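Local coordinates for fumarate lyase (PDB 3C8T), which belongs to the fumarate lyase superfamily, a group of largely helical proteins, and assembles from four copies of its chain, at residues A[153-157]-A[364-368]; A[141-146]-A[158-163]; A[259-265]-A[347-353]; A[369-373]-A[409-414]; A[400-405]-A[419-423]. All blocks are in the same frame, centred on the assembly; numbering follows the deposited sequence. Where two conformers were deposited one is given.

Contact 1 of 5, residues A[153-157]-A[364-368]; sequences QHALP and IVAEA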
# COMPACT_ATOMS: atom_id res chain seq x y z
N GLN A 153 -13.24 -12.62 -22.82
CA GLN A 153 -14.16 -13.07 -23.86
C GLN A 153 -13.57 -12.95 -25.27
O GLN A 153 -12.74 -12.08 -25.52
CB GLN A 153 -15.48 -12.30 -23.75
CG GLN A 153 -16.31 -12.78 -22.57
CD GLN A 153 -17.44 -11.87 -22.24
OE1 GLN A 153 -18.12 -11.36 -23.13
NE2 GLN A 153 -17.66 -11.63 -20.93
N HIS A 154 -14.02 -13.82 -26.18
CA HIS A 154 -13.41 -13.91 -27.49
C HIS A 154 -13.53 -12.56 -28.20
O HIS A 154 -14.61 -11.94 -28.21
CB HIS A 154 -14.05 -15.07 -28.28
CG HIS A 154 -13.57 -16.43 -27.84
ND1 HIS A 154 -13.78 -17.58 -28.59
CD2 HIS A 154 -12.92 -16.83 -26.73
CE1 HIS A 154 -13.27 -18.63 -27.95
NE2 HIS A 154 -12.77 -18.20 -26.80
N ALA A 155 -12.41 -12.06 -28.71
CA ALA A 155 -12.41 -10.76 -29.39
C ALA A 155 -12.13 -10.95 -30.90
O ALA A 155 -13.08 -10.98 -31.68
CB ALA A 155 -11.42 -9.79 -28.72
N LEU A 156 -10.86 -11.10 -31.29
CA LEU A 156 -10.50 -11.48 -32.65
C LEU A 156 -9.42 -12.54 -32.55
O LEU A 156 -8.86 -12.74 -31.46
CB LEU A 156 -9.98 -10.29 -33.46
CG LEU A 156 -10.88 -9.12 -33.87
CD1 LEU A 156 -10.09 -8.08 -34.60
CD2 LEU A 156 -12.10 -9.54 -34.75
N PRO A 157 -9.10 -13.23 -33.67
CA PRO A 157 -7.96 -14.13 -33.61
C PRO A 157 -6.61 -13.44 -33.31
O PRO A 157 -6.36 -12.34 -33.81
CB PRO A 157 -7.94 -14.75 -35.01
CG PRO A 157 -9.31 -14.56 -35.53
CD PRO A 157 -9.75 -13.27 -34.99
N ILE A 364 -16.35 -14.88 -34.01
CA ILE A 364 -15.11 -14.17 -33.66
C ILE A 364 -14.50 -13.37 -34.83
O ILE A 364 -13.63 -12.53 -34.59
CB ILE A 364 -14.05 -15.16 -33.03
CG1 ILE A 364 -12.98 -14.41 -32.21
CG2 ILE A 364 -13.44 -16.08 -34.12
CD1 ILE A 364 -11.97 -15.32 -31.58
N VAL A 365 -14.92 -13.66 -36.06
CA VAL A 365 -14.49 -12.95 -37.27
C VAL A 365 -15.67 -12.27 -38.05
O VAL A 365 -15.57 -11.93 -39.24
CB VAL A 365 -13.56 -13.81 -38.20
CG1 VAL A 365 -12.20 -14.07 -37.51
CG2 VAL A 365 -14.21 -15.15 -38.65
N ALA A 366 -16.77 -12.01 -37.35
CA ALA A 366 -17.82 -11.13 -37.89
C ALA A 366 -17.22 -9.87 -38.52
O ALA A 366 -17.60 -9.49 -39.64
CB ALA A 366 -18.80 -10.76 -36.80
N GLU A 367 -16.26 -9.23 -37.82
CA GLU A 367 -15.56 -8.04 -38.34
C GLU A 367 -15.00 -8.21 -39.77
O GLU A 367 -15.07 -7.28 -40.58
CB GLU A 367 -14.41 -7.62 -37.41
CG GLU A 367 -13.93 -6.18 -37.69
CD GLU A 367 -12.57 -5.83 -37.04
OE1 GLU A 367 -12.56 -5.00 -36.08
OE2 GLU A 367 -11.52 -6.37 -37.50
N ALA A 368 -14.42 -9.38 -40.06
CA ALA A 368 -13.91 -9.70 -41.40
C ALA A 368 -15.01 -9.70 -42.50
O ALA A 368 -14.74 -9.33 -43.65
CB ALA A 368 -13.19 -11.05 -41.39
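Apolar packing of P157 on I364 and V365, and of I364 on H154, joins the corner after strand 153-155 to the start of helix 366-377, where a small sheet meets the C-terminal helical region; L156 lies over the I364 carbonyl and E367. I364 stretches across with CG1 anti to its backbone N (chi1 -159°), and the extended chain brings CD1 to 3.9 Å from CB of H154. The imidazole of H154 meets this methyl obliquely, while its NE2 is hydrogen-bonded to E259 of the third subunit. P157, a rigid residue suited to a corner, lays its ring at about a right angle to V365, with P157 CG 3.5 Å from V365 CG1. L156 leaves its backbone pointing away from the helix, yet its methyls come back to it: CD2 lies 3.4 Å from the carbonyl O of I364, and CD1 lies 3.7 Å from OE2 of E367. A hydrogen bond with Y428 OH gives this carboxylate oxygen a polar partner beside the leucine. The carbonyl oxygens of A155 and I364 are 3.3 Å apart and, both being acceptors, cannot bond. S194 of the second subunit packs on A155 and L156. The arrangement is that of a strand corner seated against a helix N-terminus, with V365 as N-cap residue, at a meeting point of subunits in a fumarate lyase-type tetramer.

Contact 2 of 5, residues A[141-146]-A[158-163]; sequences HRDTPM and VTFGYK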
# COMPACT_ATOMS: atom_id res chain seq x y z
N HIS A 141 5.88 -20.09 -32.02
CA HIS A 141 4.41 -20.02 -32.09
C HIS A 141 3.91 -18.81 -32.82
O HIS A 141 2.73 -18.44 -32.72
CB HIS A 141 3.79 -20.23 -30.69
CG HIS A 141 4.06 -21.60 -30.16
ND1 HIS A 141 3.43 -22.72 -30.66
CD2 HIS A 141 4.97 -22.05 -29.26
CE1 HIS A 141 3.90 -23.79 -30.06
NE2 HIS A 141 4.82 -23.42 -29.19
N ARG A 142 4.83 -18.19 -33.55
CA ARG A 142 4.53 -17.01 -34.37
C ARG A 142 3.21 -17.19 -35.13
O ARG A 142 2.42 -16.26 -35.20
CB ARG A 142 5.70 -16.75 -35.36
CG ARG A 142 5.57 -15.49 -36.21
CD ARG A 142 6.50 -15.53 -37.44
NE ARG A 142 6.49 -14.28 -38.22
CZ ARG A 142 5.71 -14.02 -39.26
NH1 ARG A 142 4.83 -14.92 -39.68
NH2 ARG A 142 5.80 -12.84 -39.89
N ASP A 143 2.98 -18.37 -35.70
CA ASP A 143 1.79 -18.61 -36.53
C ASP A 143 0.74 -19.54 -35.88
O ASP A 143 -0.18 -19.96 -36.58
CB ASP A 143 2.17 -19.18 -37.93
CG ASP A 143 3.26 -18.37 -38.62
OD1 ASP A 143 4.16 -18.98 -39.22
OD2 ASP A 143 3.24 -17.12 -38.53
N THR A 144 0.89 -19.89 -34.60
CA THR A 144 -0.09 -20.70 -33.86
C THR A 144 -1.36 -19.86 -33.54
O THR A 144 -1.34 -18.99 -32.61
CB THR A 144 0.55 -21.22 -32.56
OG1 THR A 144 1.88 -21.72 -32.82
CG2 THR A 144 -0.32 -22.33 -31.92
N PRO A 145 -2.48 -20.09 -34.27
CA PRO A 145 -3.66 -19.25 -34.00
C PRO A 145 -4.40 -19.63 -32.71
O PRO A 145 -4.35 -20.79 -32.26
CB PRO A 145 -4.56 -19.48 -35.22
CG PRO A 145 -4.04 -20.72 -35.90
CD PRO A 145 -2.76 -21.14 -35.27
N MET A 146 -5.05 -18.64 -32.12
CA MET A 146 -5.81 -18.79 -30.88
C MET A 146 -6.80 -17.61 -30.78
O MET A 146 -6.66 -16.62 -31.50
CB MET A 146 -4.88 -18.84 -29.65
CG MET A 146 -4.15 -17.51 -29.28
SD MET A 146 -3.08 -17.77 -27.81
CE MET A 146 -4.30 -18.03 -26.50
N VAL A 158 -5.76 -14.07 -32.51
CA VAL A 158 -4.33 -13.67 -32.40
C VAL A 158 -3.47 -14.94 -32.58
O VAL A 158 -4.01 -15.98 -32.89
CB VAL A 158 -3.99 -12.94 -31.03
CG1 VAL A 158 -4.81 -11.65 -30.87
CG2 VAL A 158 -4.14 -13.87 -29.83
N THR A 159 -2.14 -14.86 -32.43
CA THR A 159 -1.36 -16.10 -32.33
C THR A 159 -0.73 -16.14 -30.97
O THR A 159 -0.63 -15.09 -30.33
CB THR A 159 -0.27 -16.22 -33.42
OG1 THR A 159 0.63 -15.13 -33.30
CG2 THR A 159 -0.87 -16.21 -34.82
N PHE A 160 -0.35 -17.33 -30.50
CA PHE A 160 0.30 -17.44 -29.23
C PHE A 160 1.70 -16.75 -29.26
O PHE A 160 2.12 -16.17 -28.27
CB PHE A 160 0.38 -18.88 -28.76
CG PHE A 160 1.11 -19.02 -27.44
CD1 PHE A 160 0.54 -18.54 -26.26
CD2 PHE A 160 2.41 -19.54 -27.39
CE1 PHE A 160 1.21 -18.61 -25.05
CE2 PHE A 160 3.11 -19.61 -26.18
CZ PHE A 160 2.50 -19.14 -24.99
N GLY A 161 2.41 -16.81 -30.38
CA GLY A 161 3.70 -16.10 -30.48
C GLY A 161 3.49 -14.60 -30.34
O GLY A 161 4.33 -13.91 -29.77
N TYR A 162 2.37 -14.09 -30.86
CA TYR A 162 2.01 -12.70 -30.67
C TYR A 162 1.90 -12.36 -29.17
O TYR A 162 2.56 -11.41 -28.70
CB TYR A 162 0.76 -12.30 -31.47
CG TYR A 162 0.18 -10.96 -30.99
CD1 TYR A 162 0.60 -9.75 -31.53
CD2 TYR A 162 -0.77 -10.93 -29.93
CE1 TYR A 162 0.09 -8.54 -31.04
CE2 TYR A 162 -1.29 -9.75 -29.44
CZ TYR A 162 -0.86 -8.56 -29.98
OH TYR A 162 -1.39 -7.39 -29.46
N LYS A 163 1.12 -13.16 -28.41
CA LYS A 163 1.06 -13.02 -26.94
C LYS A 163 2.43 -13.05 -26.28
O LYS A 163 2.71 -12.24 -25.42
CB LYS A 163 0.18 -14.12 -26.29
CG LYS A 163 -1.30 -13.93 -26.49
CD LYS A 163 -2.16 -14.85 -25.53
CE LYS A 163 -1.91 -14.55 -24.03
NZ LYS A 163 -1.98 -13.06 -23.83
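The carbonyl of H141 meets G161 N where a type I turn, H141 to T144, leads into an antiparallel strand pair, P145-M146 with V158-T159. H141 O takes two backbone bonds, from T144 N and G161 N, that arrive from opposite faces of its plane. G161 suits this spot because the backbone of H141 and R142 passes where a side chain would stand. The H141 ring receives the edge of F160 in an offset edge-to-face pair, the planes 73° apart, and H141 ND1 is hydrogen-bonded to T144 OG1. R142 offers its carbonyl O to T159 OG1 at 2.8 Å; its guanidinium forms salt bridges with D143 and with D437 of helix 432-440. The same T159 oxygen caps helix 160-185 by accepting from Y162 N at 3.2 Å, so a threonine serves the turn and the helix start together. T144 O receives F160 N at 2.9 Å. P145, which has no N-H to give, faces T159 in a non-hydrogen-bonded pair, whereas M146 and V158 exchange both backbone bonds. With CG between the backbone N and the carbonyl carbon (chi1 70°) and chi2 extended, M146 places SD at the edge of the F160 ring, 5.3 Å from its centroid, a Met-aromatic contact. The bend at chi3 turns only the methyl, bringing M146 CE to 4.0 Å from K163 CD.

Contact 3 of 5, residues A[259-265]-A[347-353]; sequences ELGEVAE and QVFPDRM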
# COMPACT_ATOMS: atom_id res chain seq x y z
N GLU A 259 -11.76 -25.78 -19.03
CA GLU A 259 -12.44 -25.53 -20.28
C GLU A 259 -11.55 -24.87 -21.34
O GLU A 259 -11.96 -24.85 -22.50
CB GLU A 259 -13.68 -24.65 -20.04
CG GLU A 259 -14.77 -25.29 -19.14
CD GLU A 259 -14.60 -24.95 -17.62
OE1 GLU A 259 -13.50 -24.48 -17.22
OE2 GLU A 259 -15.58 -25.15 -16.85
N LEU A 260 -10.41 -24.28 -20.97
CA LEU A 260 -9.48 -23.71 -21.94
C LEU A 260 -8.40 -24.72 -22.34
O LEU A 260 -8.37 -25.15 -23.50
CB LEU A 260 -8.84 -22.39 -21.45
CG LEU A 260 -9.66 -21.13 -21.71
CD1 LEU A 260 -11.01 -21.21 -20.92
CD2 LEU A 260 -8.89 -19.86 -21.33
N GLY A 261 -7.53 -25.07 -21.38
CA GLY A 261 -6.54 -26.12 -21.53
C GLY A 261 -5.54 -25.85 -22.63
O GLY A 261 -5.03 -26.78 -23.25
N GLU A 262 -5.21 -24.57 -22.82
CA GLU A 262 -4.38 -24.15 -23.94
C GLU A 262 -2.88 -24.27 -23.70
O GLU A 262 -2.11 -24.29 -24.66
CB GLU A 262 -4.75 -22.74 -24.38
CG GLU A 262 -6.11 -22.68 -24.99
CD GLU A 262 -6.54 -21.27 -25.31
OE1 GLU A 262 -5.81 -20.32 -24.91
OE2 GLU A 262 -7.61 -21.11 -25.95
N VAL A 263 -2.48 -24.33 -22.42
CA VAL A 263 -1.09 -24.52 -21.99
C VAL A 263 -1.02 -25.29 -20.66
O VAL A 263 -2.04 -25.50 -20.00
CB VAL A 263 -0.28 -23.16 -21.80
CG1 VAL A 263 -0.22 -22.33 -23.09
CG2 VAL A 263 -0.81 -22.36 -20.60
N ALA A 264 0.19 -25.67 -20.28
CA ALA A 264 0.47 -26.29 -19.01
C ALA A 264 1.91 -25.96 -18.61
O ALA A 264 2.81 -25.83 -19.48
CB ALA A 264 0.24 -27.86 -19.09
N GLU A 265 2.11 -25.80 -17.31
CA GLU A 265 3.41 -25.51 -16.71
C GLU A 265 4.23 -26.77 -16.88
O GLU A 265 3.66 -27.84 -16.97
CB GLU A 265 3.25 -25.24 -15.20
CG GLU A 265 2.68 -23.82 -14.85
CD GLU A 265 2.92 -23.41 -13.36
OE1 GLU A 265 3.56 -24.19 -12.58
OE2 GLU A 265 2.50 -22.28 -13.00
N GLN A 347 4.34 -25.98 -21.83
CA GLN A 347 3.69 -26.87 -22.78
C GLN A 347 2.59 -26.05 -23.47
O GLN A 347 1.73 -25.50 -22.81
CB GLN A 347 3.10 -28.10 -22.08
CG GLN A 347 4.09 -28.90 -21.17
CD GLN A 347 3.37 -29.92 -20.26
OE1 GLN A 347 2.75 -30.90 -20.75
NE2 GLN A 347 3.42 -29.69 -18.94
N VAL A 348 2.64 -25.96 -24.78
CA VAL A 348 1.68 -25.15 -25.55
C VAL A 348 0.88 -26.16 -26.34
O VAL A 348 1.51 -27.10 -26.88
CB VAL A 348 2.43 -24.20 -26.53
CG1 VAL A 348 1.46 -23.45 -27.45
CG2 VAL A 348 3.34 -23.21 -25.77
N PHE A 349 -0.46 -26.02 -26.37
CA PHE A 349 -1.36 -27.01 -27.03
C PHE A 349 -2.15 -26.47 -28.21
O PHE A 349 -3.26 -25.98 -28.07
CB PHE A 349 -2.30 -27.66 -26.02
CG PHE A 349 -1.57 -28.27 -24.86
CD1 PHE A 349 -0.52 -29.18 -25.08
CD2 PHE A 349 -1.90 -27.92 -23.55
CE1 PHE A 349 0.17 -29.74 -23.98
CE2 PHE A 349 -1.21 -28.47 -22.46
CZ PHE A 349 -0.18 -29.38 -22.68
N PRO A 350 -1.52 -26.47 -29.39
CA PRO A 350 -2.19 -25.84 -30.53
C PRO A 350 -3.58 -26.45 -30.83
O PRO A 350 -4.45 -25.72 -31.33
CB PRO A 350 -1.18 -26.03 -31.65
CG PRO A 350 0.18 -26.03 -30.88
CD PRO A 350 -0.16 -26.92 -29.72
N ASP A 351 -3.77 -27.71 -30.46
CA ASP A 351 -5.04 -28.40 -30.67
C ASP A 351 -6.15 -27.82 -29.83
O ASP A 351 -7.22 -27.51 -30.36
CB ASP A 351 -4.93 -29.94 -30.45
CG ASP A 351 -4.38 -30.34 -29.04
OD1 ASP A 351 -3.76 -29.51 -28.36
OD2 ASP A 351 -4.55 -31.51 -28.63
N ARG A 352 -5.91 -27.62 -28.53
CA ARG A 352 -6.91 -26.97 -27.68
C ARG A 352 -7.11 -25.51 -28.13
O ARG A 352 -8.21 -25.01 -28.07
CB ARG A 352 -6.54 -27.01 -26.19
CG ARG A 352 -6.75 -28.34 -25.49
CD ARG A 352 -8.19 -28.85 -25.58
NE ARG A 352 -9.14 -28.07 -24.78
CZ ARG A 352 -9.30 -28.19 -23.45
NH1 ARG A 352 -8.53 -29.03 -22.76
NH2 ARG A 352 -10.20 -27.45 -22.81
N MET A 353 -6.05 -24.85 -28.61
CA MET A 353 -6.13 -23.48 -29.05
C MET A 353 -7.08 -23.32 -30.25
O MET A 353 -7.87 -22.38 -30.32
CB MET A 353 -4.72 -22.90 -29.37
CG MET A 353 -3.84 -22.54 -28.14
SD MET A 353 -2.12 -22.02 -28.51
CE MET A 353 -1.63 -21.50 -26.84
O HOH W 1 -7.90 -20.01 -28.38
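V263 and A264 pair with V348 and Q347 as a two-stranded antiparallel sheet, and the tightest packing lies along this backbone. A264 N and Q347 N each bond to the other residue's carbonyl, and E262 O receives F349 N at 2.9 Å where helix 350-357 begins. On the buried side M353 crosses E262 at about a right angle, its CG 3.9 Å from E262 CB, and its methyl CE comes to 4.1 Å from V263 CG1; the unbranched, extended methionine can lie across E262 and still reach V263. On the more open outer side F349 sets its ring edge against A264, CE2 being 3.7 Å from A264 CB, and the extended side chain of Q347 reaches across to E265, NE2 donating to its carbonyl O at 2.7 Å. R352 curls over G261, which leaves room by lacking a side chain. L260 O lies over the face of the guanidinium, 3.0 Å from R352 NH2 but badly angled for a bond; NH2 donates to T258 O instead. Inside, E262 OE2 meets R149 and N356 and takes a bond from a water that also donates to M353 O. Such positive and donor neighbours would probably favour an ionised E262.

Contact 4 of 5, residues A[369-373]-A[409-414]; sequences VMMAL and EVAKPL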
# COMPACT_ATOMS: atom_id res chain seq x y z
N VAL A 369 -16.22 -10.17 -42.16
CA VAL A 369 -17.33 -10.06 -43.11
C VAL A 369 -17.74 -8.58 -43.31
O VAL A 369 -17.88 -8.14 -44.45
CB VAL A 369 -18.53 -10.94 -42.72
CG1 VAL A 369 -19.64 -10.88 -43.79
CG2 VAL A 369 -18.08 -12.41 -42.44
N MET A 370 -17.90 -7.83 -42.21
CA MET A 370 -18.13 -6.36 -42.26
C MET A 370 -17.13 -5.64 -43.19
O MET A 370 -17.53 -4.94 -44.12
CB MET A 370 -18.05 -5.73 -40.87
CG MET A 370 -19.19 -6.08 -39.90
SD MET A 370 -18.91 -5.53 -38.18
CE MET A 370 -20.13 -6.52 -37.33
N MET A 371 -15.83 -5.82 -42.93
CA MET A 371 -14.75 -5.26 -43.76
C MET A 371 -14.99 -5.58 -45.24
O MET A 371 -14.89 -4.73 -46.11
CB MET A 371 -13.37 -5.81 -43.29
CG MET A 371 -12.10 -5.31 -44.05
SD MET A 371 -10.64 -6.39 -43.87
CE MET A 371 -11.37 -7.98 -44.35
N ALA A 372 -15.30 -6.84 -45.52
CA ALA A 372 -15.51 -7.26 -46.91
C ALA A 372 -16.80 -6.73 -47.53
O ALA A 372 -16.88 -6.54 -48.75
CB ALA A 372 -15.46 -8.77 -47.02
N LEU A 373 -17.81 -6.52 -46.70
CA LEU A 373 -19.13 -6.16 -47.16
C LEU A 373 -19.23 -4.65 -47.42
O LEU A 373 -19.79 -4.24 -48.43
CB LEU A 373 -20.20 -6.63 -46.15
CG LEU A 373 -21.69 -6.48 -46.56
CD1 LEU A 373 -22.03 -7.18 -47.91
CD2 LEU A 373 -22.61 -6.97 -45.47
N GLU A 409 -28.56 -10.16 -49.14
CA GLU A 409 -27.88 -8.87 -49.05
C GLU A 409 -26.39 -9.01 -48.66
O GLU A 409 -25.63 -8.04 -48.75
CB GLU A 409 -28.64 -7.93 -48.09
CG GLU A 409 -28.68 -8.33 -46.60
CD GLU A 409 -29.88 -9.21 -46.20
OE1 GLU A 409 -30.45 -8.96 -45.11
OE2 GLU A 409 -30.26 -10.15 -46.96
N VAL A 410 -25.97 -10.21 -48.24
CA VAL A 410 -24.55 -10.52 -48.03
C VAL A 410 -24.06 -11.57 -49.04
O VAL A 410 -23.01 -11.38 -49.68
CB VAL A 410 -24.25 -11.12 -46.61
CG1 VAL A 410 -22.77 -10.86 -46.20
CG2 VAL A 410 -25.20 -10.60 -45.58
N ALA A 411 -24.78 -12.69 -49.13
CA ALA A 411 -24.38 -13.83 -49.97
C ALA A 411 -24.16 -13.45 -51.44
O ALA A 411 -23.13 -13.80 -52.01
CB ALA A 411 -25.37 -14.95 -49.84
N LYS A 412 -25.10 -12.68 -52.02
CA LYS A 412 -24.99 -12.31 -53.45
C LYS A 412 -23.80 -11.36 -53.73
O LYS A 412 -22.99 -11.65 -54.62
CB LYS A 412 -26.33 -11.76 -54.01
N PRO A 413 -23.67 -10.24 -52.98
CA PRO A 413 -22.46 -9.45 -53.27
C PRO A 413 -21.11 -10.19 -53.01
O PRO A 413 -20.18 -10.02 -53.77
CB PRO A 413 -22.60 -8.21 -52.37
CG PRO A 413 -23.62 -8.58 -51.35
CD PRO A 413 -24.51 -9.61 -51.95
N LEU A 414 -21.03 -10.99 -51.95
CA LEU A 414 -19.77 -11.65 -51.57
C LEU A 414 -19.52 -13.02 -52.25
O LEU A 414 -18.39 -13.33 -52.66
CB LEU A 414 -19.67 -11.76 -50.04
CG LEU A 414 -19.57 -10.41 -49.31
CD1 LEU A 414 -19.34 -10.62 -47.80
CD2 LEU A 414 -18.47 -9.51 -49.94
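Two helices of the C-terminal helical region, 366-377 and 408-414, meet here through V369, A372 and L373 on one and V410, P413 and L414 on the other. The short segments cross at 62° with their axes 11.0 Å apart, a spacing wide enough for branched aliphatic side chains to fill. L373 reaches across with both methyls. Its CG stands anti to the backbone N (chi1 -173°), which carries them over the gap: CD2 lies 4.0 Å from V410 CG1, while CD1 lies 4.0 Å from P413 CG and also approaches the carbonyl O of E409. V369 meets V410 at about a right angle, their CG1 atoms 4.0 Å apart, and the same V369 methyl touches CD1 of L414. L414 leans the other way with CD2, which sits 3.6 Å from the carbonyl O of A372; the small alanine lets the leucine come close to the helix backbone. P413 fits a helix that is kinked at this point, since its N has no hydrogen to bond to the preceding turn. L419 and L422 from helix 416-422, together with V386, extend the apolar layer around V369. This is oblique helix-helix packing through aliphatic side chains, part of the apolar packing of the C-terminal helical region.

Contact 5 of 5, residues A[400-405]-A[419-423]; sequences LFEVLR and LRDLT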
# COMPACT_ATOMS: atom_id res chain seq x y z
N LEU A 400 -22.02 -18.82 -37.94
CA LEU A 400 -22.25 -17.61 -38.69
C LEU A 400 -22.36 -17.82 -40.21
O LEU A 400 -23.21 -17.18 -40.85
CB LEU A 400 -21.22 -16.52 -38.34
CG LEU A 400 -21.37 -15.16 -39.05
CD1 LEU A 400 -22.68 -14.43 -38.71
CD2 LEU A 400 -20.17 -14.28 -38.84
N PHE A 401 -21.52 -18.69 -40.79
CA PHE A 401 -21.58 -18.96 -42.25
C PHE A 401 -22.97 -19.49 -42.67
O PHE A 401 -23.54 -19.02 -43.68
CB PHE A 401 -20.50 -19.94 -42.76
CG PHE A 401 -20.78 -20.46 -44.18
CD1 PHE A 401 -20.62 -19.63 -45.28
CD2 PHE A 401 -21.26 -21.76 -44.39
CE1 PHE A 401 -20.91 -20.06 -46.58
CE2 PHE A 401 -21.56 -22.22 -45.69
CZ PHE A 401 -21.38 -21.37 -46.78
N GLU A 402 -23.49 -20.45 -41.89
CA GLU A 402 -24.80 -21.02 -42.16
C GLU A 402 -25.95 -20.00 -42.05
O GLU A 402 -26.97 -20.17 -42.68
CB GLU A 402 -25.09 -22.26 -41.31
CG GLU A 402 -24.08 -23.46 -41.37
CD GLU A 402 -23.80 -24.07 -42.77
OE1 GLU A 402 -22.81 -24.86 -42.86
OE2 GLU A 402 -24.55 -23.81 -43.75
N VAL A 403 -25.78 -18.93 -41.28
CA VAL A 403 -26.80 -17.87 -41.25
C VAL A 403 -26.60 -16.94 -42.45
O VAL A 403 -27.55 -16.70 -43.22
CB VAL A 403 -26.78 -17.07 -39.93
CG1 VAL A 403 -27.78 -15.93 -39.95
CG2 VAL A 403 -27.09 -17.99 -38.73
N LEU A 404 -25.36 -16.48 -42.66
CA LEU A 404 -25.06 -15.46 -43.68
C LEU A 404 -25.35 -15.88 -45.12
O LEU A 404 -25.73 -15.06 -45.96
CB LEU A 404 -23.61 -14.95 -43.58
CG LEU A 404 -23.21 -14.18 -42.31
CD1 LEU A 404 -21.73 -13.79 -42.40
CD2 LEU A 404 -24.11 -12.96 -42.04
N ARG A 405 -25.14 -17.16 -45.38
CA ARG A 405 -25.35 -17.77 -46.69
C ARG A 405 -26.80 -17.67 -47.17
O ARG A 405 -27.06 -17.74 -48.37
CB ARG A 405 -24.93 -19.25 -46.64
CG ARG A 405 -26.06 -20.20 -46.22
CD ARG A 405 -25.63 -21.65 -46.15
NE ARG A 405 -25.18 -22.20 -47.43
CZ ARG A 405 -24.70 -23.43 -47.58
NH1 ARG A 405 -24.61 -24.26 -46.54
NH2 ARG A 405 -24.31 -23.85 -48.79
N LEU A 419 -17.62 -16.13 -48.36
CA LEU A 419 -18.21 -16.23 -47.01
C LEU A 419 -17.57 -17.33 -46.14
O LEU A 419 -17.29 -17.08 -44.95
CB LEU A 419 -19.75 -16.42 -47.06
CG LEU A 419 -20.55 -15.13 -47.31
CD1 LEU A 419 -22.05 -15.44 -47.41
CD2 LEU A 419 -20.25 -14.08 -46.18
N ARG A 420 -17.37 -18.51 -46.73
CA ARG A 420 -16.58 -19.58 -46.12
C ARG A 420 -15.17 -19.13 -45.70
O ARG A 420 -14.76 -19.39 -44.58
CB ARG A 420 -16.44 -20.78 -47.07
CG ARG A 420 -17.70 -21.48 -47.27
CD ARG A 420 -17.49 -22.69 -48.12
NE ARG A 420 -18.77 -23.34 -48.36
CZ ARG A 420 -19.38 -24.14 -47.50
NH1 ARG A 420 -18.83 -24.43 -46.31
NH2 ARG A 420 -20.54 -24.67 -47.84
N ASP A 421 -14.46 -18.45 -46.60
CA ASP A 421 -13.12 -17.91 -46.30
C ASP A 421 -13.13 -16.86 -45.14
O ASP A 421 -12.32 -16.92 -44.21
CB ASP A 421 -12.51 -17.31 -47.58
CG ASP A 421 -12.16 -18.39 -48.64
OD1 ASP A 421 -12.11 -19.60 -48.26
OD2 ASP A 421 -11.92 -18.03 -49.84
N LEU A 422 -14.07 -15.93 -45.20
CA LEU A 422 -14.17 -14.82 -44.25
C LEU A 422 -14.61 -15.25 -42.85
O LEU A 422 -14.27 -14.60 -41.86
CB LEU A 422 -15.12 -13.73 -44.77
CG LEU A 422 -14.63 -13.00 -46.02
CD1 LEU A 422 -15.79 -12.30 -46.73
CD2 LEU A 422 -13.51 -12.02 -45.68
N THR A 423 -15.37 -16.34 -42.78
CA THR A 423 -15.81 -16.90 -41.52
C THR A 423 -14.85 -17.91 -40.92
O THR A 423 -15.12 -18.41 -39.84
CB THR A 423 -17.27 -17.45 -41.57
OG1 THR A 423 -17.39 -18.43 -42.61
CG2 THR A 423 -18.25 -16.32 -41.81
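The two segments come nearest at F401 and T423, whose CA atoms are 6.2 Å apart, and side chains close the rest of the gap. F401 projects its ring between two arginines' aliphatic parts. R420 CG packs over one face in a CH-pi contact, 3.9 Å from the F401 ring centroid, and R405 CB covers the opposite face. Extended from CG to NE, R420 carries its guanidinium beyond the ring's edge and turns the group's own face to F401 CE2, 3.4 Å from R420 NH2, with the planes 42° apart. L419 CB meets the ring edge, 3.8 Å from F401 CD1. Deeper in, L404 and L419 cross at about a right angle, L404 CD1 being 4.1 Å from L419 CD2. T423 turns its hydroxyl back to L419 O at 2.7 Å, while T423 CG2 faces L400 CD2 at 4.1 Å. The guanidinium NH2 atoms of R405 and R420 approach to 4.0 Å. R405 is held by E402, whose OE2 accepts from NH1 on its syn lone pair, and by E416, so these carboxylates probably offset much of the like-charge repulsion. The chemistry thus implies an aliphatic interior bordered by an aromatic ring and by arginine charges, that of R405 paired with E402 and E416.

The five contacts fall into two groups joined by contact 1. Contacts 2 and 3, with centres 12 Å apart, share a packed seam: F160 CE2 lies 3.6 Å from V348 CG2 as an apolar pair, and separately M146 CE touches E262 OE1. Contacts 4 and 5, 10 Å apart, build one helical core in which V369 CG1 stands 3.8 Å from L404 CD1. Contact 1 touches contact 2 through P157 and contact 5 through V365, while helix 366-377 runs on from it into contact 4. Contacts 3 and 4 are about 34 Å apart between centres. At subunit interfaces, contacts 1 and 2 both touch the second subunit, and contacts 1 and 3 the third, with H154 and E259 bonding between chains.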